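Local coordinates for Rab GDP-dissociation inhibitor (Saccharomyces cerevisiae, PDB 2BCG), which holds Rab GTPases such as SEC4 in their GDP-bound state by blocking GDP release, and extracts GDP-bound YPT7 from vacuolar membranes, at residues Asn176-Asp179 against Glu180-Lys184; Leu187-Ser190 against Thr191-Phe194. All coordinates share one frame; numbering follows the deposited sequence. Where two conformers were deposited one is given.

Interaction 1 (Asn176-Asp179 against Glu180-Lys184); sequences NTMD and EVYYK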
loop_
_atom_site.group_PDB
_atom_site.type_symbol
_atom_site.label_atom_id
_atom_site.label_comp_id
_atom_site.label_asym_id
_atom_site.label_seq_id
_atom_site.Cartn_x
_atom_site.Cartn_y
_atom_site.Cartn_z
ATOM N N ASN A 176 9.695 20.822 30.221
ATOM C CA ASN A 176 8.995 19.920 31.137
ATOM C C ASN A 176 8.965 18.513 30.540
ATOM O O ASN A 176 8.810 18.376 29.332
ATOM C CB ASN A 176 7.566 20.402 31.371
ATOM C CG ASN A 176 7.472 21.606 32.314
ATOM O OD1 ASN A 176 6.898 22.647 31.953
ATOM N ND2 ASN A 176 7.975 21.449 33.538
ATOM N N THR A 177 9.143 17.495 31.383
ATOM C CA THR A 177 8.960 16.087 30.989
ATOM C C THR A 177 7.458 15.775 30.932
ATOM O O THR A 177 6.618 16.529 31.456
ATOM C CB THR A 177 9.619 15.103 31.994
ATOM O OG1 THR A 177 8.881 15.120 33.223
ATOM C CG2 THR A 177 11.086 15.467 32.277
ATOM N N MET A 178 7.108 14.660 30.292
ATOM C CA MET A 178 5.714 14.278 30.237
ATOM C C MET A 178 5.176 13.964 31.633
ATOM O O MET A 178 4.032 14.279 31.913
ATOM C CB MET A 178 5.483 13.118 29.259
ATOM C CG MET A 178 4.039 13.026 28.812
ATOM S SD MET A 178 3.308 14.547 28.156
ATOM C CE MET A 178 1.565 14.177 28.227
ATOM N N ASP A 179 5.994 13.370 32.501
ATOM C CA ASP A 179 5.573 13.121 33.892
ATOM C C ASP A 179 5.193 14.419 34.623
ATOM O O ASP A 179 4.220 14.450 35.372
ATOM C CB ASP A 179 6.663 12.400 34.677
ATOM C CG ASP A 179 6.123 11.245 35.502
ATOM O OD1 ASP A 179 6.957 10.467 36.037
ATOM O OD2 ASP A 179 4.884 11.094 35.594
ATOM N N GLU A 180 5.962 15.487 34.381
ATOM C CA GLU A 180 5.660 16.795 34.951
ATOM C C GLU A 180 4.377 17.379 34.400
ATOM O O GLU A 180 3.614 18.011 35.123
ATOM C CB GLU A 180 6.824 17.766 34.742
ATOM C CG GLU A 180 8.060 17.390 35.544
ATOM C CD GLU A 180 9.234 18.314 35.271
ATOM O OE1 GLU A 180 9.289 18.919 34.176
ATOM O OE2 GLU A 180 10.100 18.426 36.160
ATOM N N VAL A 181 4.094 17.129 33.119
ATOM C CA VAL A 181 2.834 17.549 32.544
ATOM C C VAL A 181 1.661 16.804 33.227
ATOM O O VAL A 181 0.637 17.408 33.561
ATOM C CB VAL A 181 2.812 17.339 30.982
ATOM C CG1 VAL A 181 1.411 17.485 30.435
ATOM C CG2 VAL A 181 3.760 18.313 30.278
ATOM N N TYR A 182 1.839 15.497 33.458
ATOM C CA TYR A 182 0.818 14.685 34.110
ATOM C C TYR A 182 0.561 15.229 35.527
ATOM O O TYR A 182 -0.598 15.348 35.954
ATOM C CB TYR A 182 1.259 13.215 34.169
ATOM C CG TYR A 182 1.190 12.389 32.859
ATOM C CD1 TYR A 182 2.129 11.386 32.616
ATOM C CD2 TYR A 182 0.185 12.603 31.905
ATOM C CE1 TYR A 182 2.058 10.567 31.459
ATOM C CE2 TYR A 182 0.102 11.790 30.719
ATOM C CZ TYR A 182 1.056 10.785 30.525
ATOM O OH TYR A 182 0.976 9.999 29.372
ATOM N N TYR A 183 1.649 15.608 36.201
ATOM C CA TYR A 183 1.581 16.142 37.576
ATOM C C TYR A 183 0.754 17.416 37.658
ATOM O O TYR A 183 -0.059 17.553 38.578
ATOM C CB TYR A 183 2.984 16.404 38.111
ATOM C CG TYR A 183 3.063 16.543 39.622
ATOM C CD1 TYR A 183 3.059 15.415 40.445
ATOM C CD2 TYR A 183 3.224 17.799 40.212
ATOM C CE1 TYR A 183 3.175 15.534 41.852
ATOM C CE2 TYR A 183 3.327 17.933 41.598
ATOM C CZ TYR A 183 3.304 16.802 42.401
ATOM O OH TYR A 183 3.428 16.921 43.780
ATOM N N LYS A 184 0.946 18.331 36.705
ATOM C CA LYS A 184 0.190 19.586 36.680
ATOM C C LYS A 184 -1.315 19.283 36.720
ATOM O O LYS A 184 -2.091 19.988 37.365
ATOM C CB LYS A 184 0.582 20.430 35.454
ATOM C CG LYS A 184 -0.260 21.701 35.206
ATOM C CD LYS A 184 0.165 22.902 36.073
ATOM C CE LYS A 184 1.529 23.444 35.669
ATOM N NZ LYS A 184 1.817 24.738 36.349
#

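Interaction 2 (Leu187-Ser190 against Thr191-Phe194); sequences LGNS and TKEF. With GER (geran-8-yl geran), chain C.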
loop_
_atom_site.group_PDB
_atom_site.type_symbol
_atom_site.label_atom_id
_atom_site.label_comp_id
_atom_site.label_asym_id
_atom_site.label_seq_id
_atom_site.Cartn_x
_atom_site.Cartn_y
_atom_site.Cartn_z
ATOM N N LEU A 187 -2.707 13.536 37.432
ATOM C CA LEU A 187 -3.119 12.222 36.897
ATOM C C LEU A 187 -2.381 11.057 37.565
ATOM O O LEU A 187 -1.163 11.103 37.701
ATOM C CB LEU A 187 -2.907 12.189 35.378
ATOM C CG LEU A 187 -3.491 13.372 34.604
ATOM C CD1 LEU A 187 -3.128 13.275 33.112
ATOM C CD2 LEU A 187 -4.971 13.426 34.793
ATOM N N GLY A 188 -3.117 10.012 37.962
ATOM C CA GLY A 188 -2.517 8.822 38.576
ATOM C C GLY A 188 -1.885 7.846 37.597
ATOM O O GLY A 188 -2.028 8.012 36.389
ATOM N N ASN A 189 -1.197 6.824 38.105
ATOM C CA ASN A 189 -0.398 5.927 37.254
ATOM C C ASN A 189 -1.204 5.164 36.208
ATOM O O ASN A 189 -0.712 4.971 35.098
ATOM C CB ASN A 189 0.450 4.960 38.087
ATOM C CG ASN A 189 1.573 5.664 38.836
ATOM O OD1 ASN A 189 2.544 6.152 38.237
ATOM N ND2 ASN A 189 1.446 5.723 40.159
ATOM N N SER A 190 -2.427 4.742 36.541
ATOM C CA SER A 190 -3.246 4.023 35.546
ATOM C C SER A 190 -3.652 4.954 34.389
ATOM O O SER A 190 -3.648 4.537 33.226
ATOM C CB SER A 190 -4.447 3.302 36.171
ATOM O OG SER A 190 -5.265 4.186 36.893
ATOM N N THR A 191 -3.937 6.217 34.702
ATOM C CA THR A 191 -4.284 7.220 33.673
ATOM C C THR A 191 -3.076 7.555 32.816
ATOM O O THR A 191 -3.182 7.670 31.578
ATOM C CB THR A 191 -4.887 8.487 34.307
ATOM O OG1 THR A 191 -6.097 8.137 34.970
ATOM C CG2 THR A 191 -5.212 9.539 33.289
ATOM N N LYS A 192 -1.917 7.653 33.448
ATOM C CA LYS A 192 -0.684 7.871 32.702
ATOM C C LYS A 192 -0.499 6.741 31.688
ATOM O O LYS A 192 -0.211 7.032 30.526
ATOM C CB LYS A 192 0.526 7.983 33.621
ATOM C CG LYS A 192 0.507 9.147 34.604
ATOM C CD LYS A 192 1.842 9.109 35.345
ATOM C CE LYS A 192 1.790 9.822 36.671
ATOM N NZ LYS A 192 3.153 9.811 37.292
ATOM N N GLU A 193 -0.672 5.481 32.119
ATOM C CA GLU A 193 -0.486 4.298 31.235
ATOM C C GLU A 193 -1.454 4.356 30.066
ATOM O O GLU A 193 -1.069 4.128 28.910
ATOM C CB GLU A 193 -0.651 2.964 31.996
ATOM C CG GLU A 193 -1.160 1.777 31.101
ATOM C CD GLU A 193 -1.205 0.428 31.814
ATOM O OE1 GLU A 193 -2.307 -0.187 31.943
ATOM O OE2 GLU A 193 -0.132 -0.023 32.229
ATOM N N PHE A 194 -2.703 4.686 30.359
ATOM C CA PHE A 194 -3.723 4.806 29.320
ATOM C C PHE A 194 -3.376 5.885 28.287
ATOM O O PHE A 194 -3.422 5.647 27.070
ATOM C CB PHE A 194 -5.108 5.082 29.903
ATOM C CG PHE A 194 -6.135 5.321 28.850
ATOM C CD1 PHE A 194 -6.761 4.244 28.191
ATOM C CD2 PHE A 194 -6.437 6.626 28.444
ATOM C CE1 PHE A 194 -7.693 4.487 27.169
ATOM C CE2 PHE A 194 -7.356 6.876 27.422
ATOM C CZ PHE A 194 -7.994 5.802 26.786
HETATM C C1 GER C . -13.019 18.293 17.965
HETATM C C2 GER C . -13.838 17.052 18.374
HETATM C C3 GER C . -14.043 16.678 19.710
HETATM C C4 GER C . -13.458 17.513 20.864
HETATM C C5 GER C . -14.875 15.418 20.051
HETATM C C6 GER C . -14.157 14.100 19.692
HETATM C C7 GER C . -13.387 13.588 20.747
HETATM C C8 GER C . -12.057 13.142 20.679
HETATM C C9 GER C . -11.303 13.227 19.347
HETATM C C10 GER C . -11.315 12.613 21.932
HETATM C C11 GER C . -11.319 11.087 22.177
HETATM C C12 GER C . -11.124 10.877 23.551
HETATM C C13 GER C . -10.418 9.913 24.289
HETATM C C14 GER C . -9.642 8.772 23.611
HETATM C C15 GER C . -10.431 10.028 25.826
HETATM C C16 GER C . -10.488 8.684 26.565
HETATM C C17 GER C . -11.422 8.706 27.605
HETATM C C18 GER C . -11.663 7.768 28.619
HETATM C C19 GER C . -10.875 6.460 28.767
HETATM C C20 GER C . -12.762 8.052 29.632
HETATM O O HOH W 1 -4.709 6.768 37.619
HETATM O O HOH W 2 -6.754 5.293 35.118
#

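Interaction 1 (Asn176-Asp179 against Glu180-Lys184)
Thr177 and Glu180 form a capping box at the start of helix 178-184. In one direction Glu180 N donates to Thr177 OG1 (3.2 Å); in the other the glutamate folds back to the N-cap backbone. Along that side chain, CB lies 3.5 Å from Thr177 O and CG is 3.3 Å from Thr177 OG1. From there the chain runs extended past Thr177 towards Asn176, and the carboxylate ends with OE1 gripped twice. Asn176 ND2 donates to Glu180 OE1 over 2.9 Å in an almost straight bond (177°) within its own amide plane, and Thr177 N reaches the same OE1 at 3.1 Å; both donors come from outside the carboxylate plane, on opposite faces. Asn176 OD1 is taken by Asp172 N, so both ends of that amide are fixed. On another flank of the helix Met178 lies over one face of the Tyr182 ring, a Met-aromatic contact. Its CG is offset toward the rim, and the bend at chi2 (52°) brings SD over the ring, 5.1 Å from the centroid and thus at some distance. Tyr182 OH is hydrogen-bonded to Tyr207 OH. A leucine in place of Tyr182 would probably strip Met178 of its aromatic platform and leave the Tyr207 hydroxyl without its bonded mate. Beyond the sulfur, Met178 CE touches Tyr182 CE2 at 3.7 Å.

Interaction 2 (Leu187-Ser190 against Thr191-Phe194)
Ser190 OG is held by two waters that also bind its neighbour Thr191, at 2.7 Å to water 1 and 2.6 Å to water 2. Water 1 accepts from Thr191 N, and water 2 donates to Thr191 OG1 (2.9 Å), so the pair bridges the serine hydroxyl to backbone and side chain of the next residue in the first turn of helix 189-199. Besides taking the water, Thr191 OG1 is hydrogen-bonded to Glu146 OE2 of helix 144-159, which also receives Gly188 N at the N-cap. With chi1 at -62° that oxygen stands beside the backbone N, which puts the methyl CG2 anti to N, where it meets Leu187 CB at 4.1 Å; the two side chains cross at about a right angle where Leu187 packs on Phe153 and Tyr182. Helical bonding begins with Lys192 N to Gly188 O (3.0 Å), followed by Glu193 N to Asn189 O and Phe194 N to Ser190 O. The Lys192 chain, extended beyond CG, runs back along the start of the helix, its CG passing Gly188 O and its CE approaching Leu187 O at 3.4 Å. Its NZ forms a salt bridge with Asp179 OD2 of helix 178-184. Phe194 swings away from this turn, with CG anti to its backbone N (chi1 175°), into a geranylgeranyl pocket, where CZ lies 3.6 Å from C19 of the isoprenoid; the ring also touches Met199, another residue of that pocket. Carbon meets carbon here, so Phe194 offers the lipid apolar surface and no directional bond, whereas Ser190 and Thr191 are tied through waters.

How the interactions relate
From the N terminus the chain first meets interaction 1, which spans the whole of the short helix 178-184, then passes a short connection and enters interaction 2, confined to the opening turns of helix 189-199. The contacts stand in series, neither nested nor crossed, and neither closes a loop. The two are joined directly: the salt bridge, 2.7 Å from Asp179 OD2 to Lys192 NZ, ties one helix to the next, and a probable hydrogen bond links Tyr182 O to Leu187 N across the connection. Interaction 1 leans on helices 144-159 and 212-229; interaction 2 shares helix 144-159 and carries the tie to the bound geranylgeranyl group in this helical region.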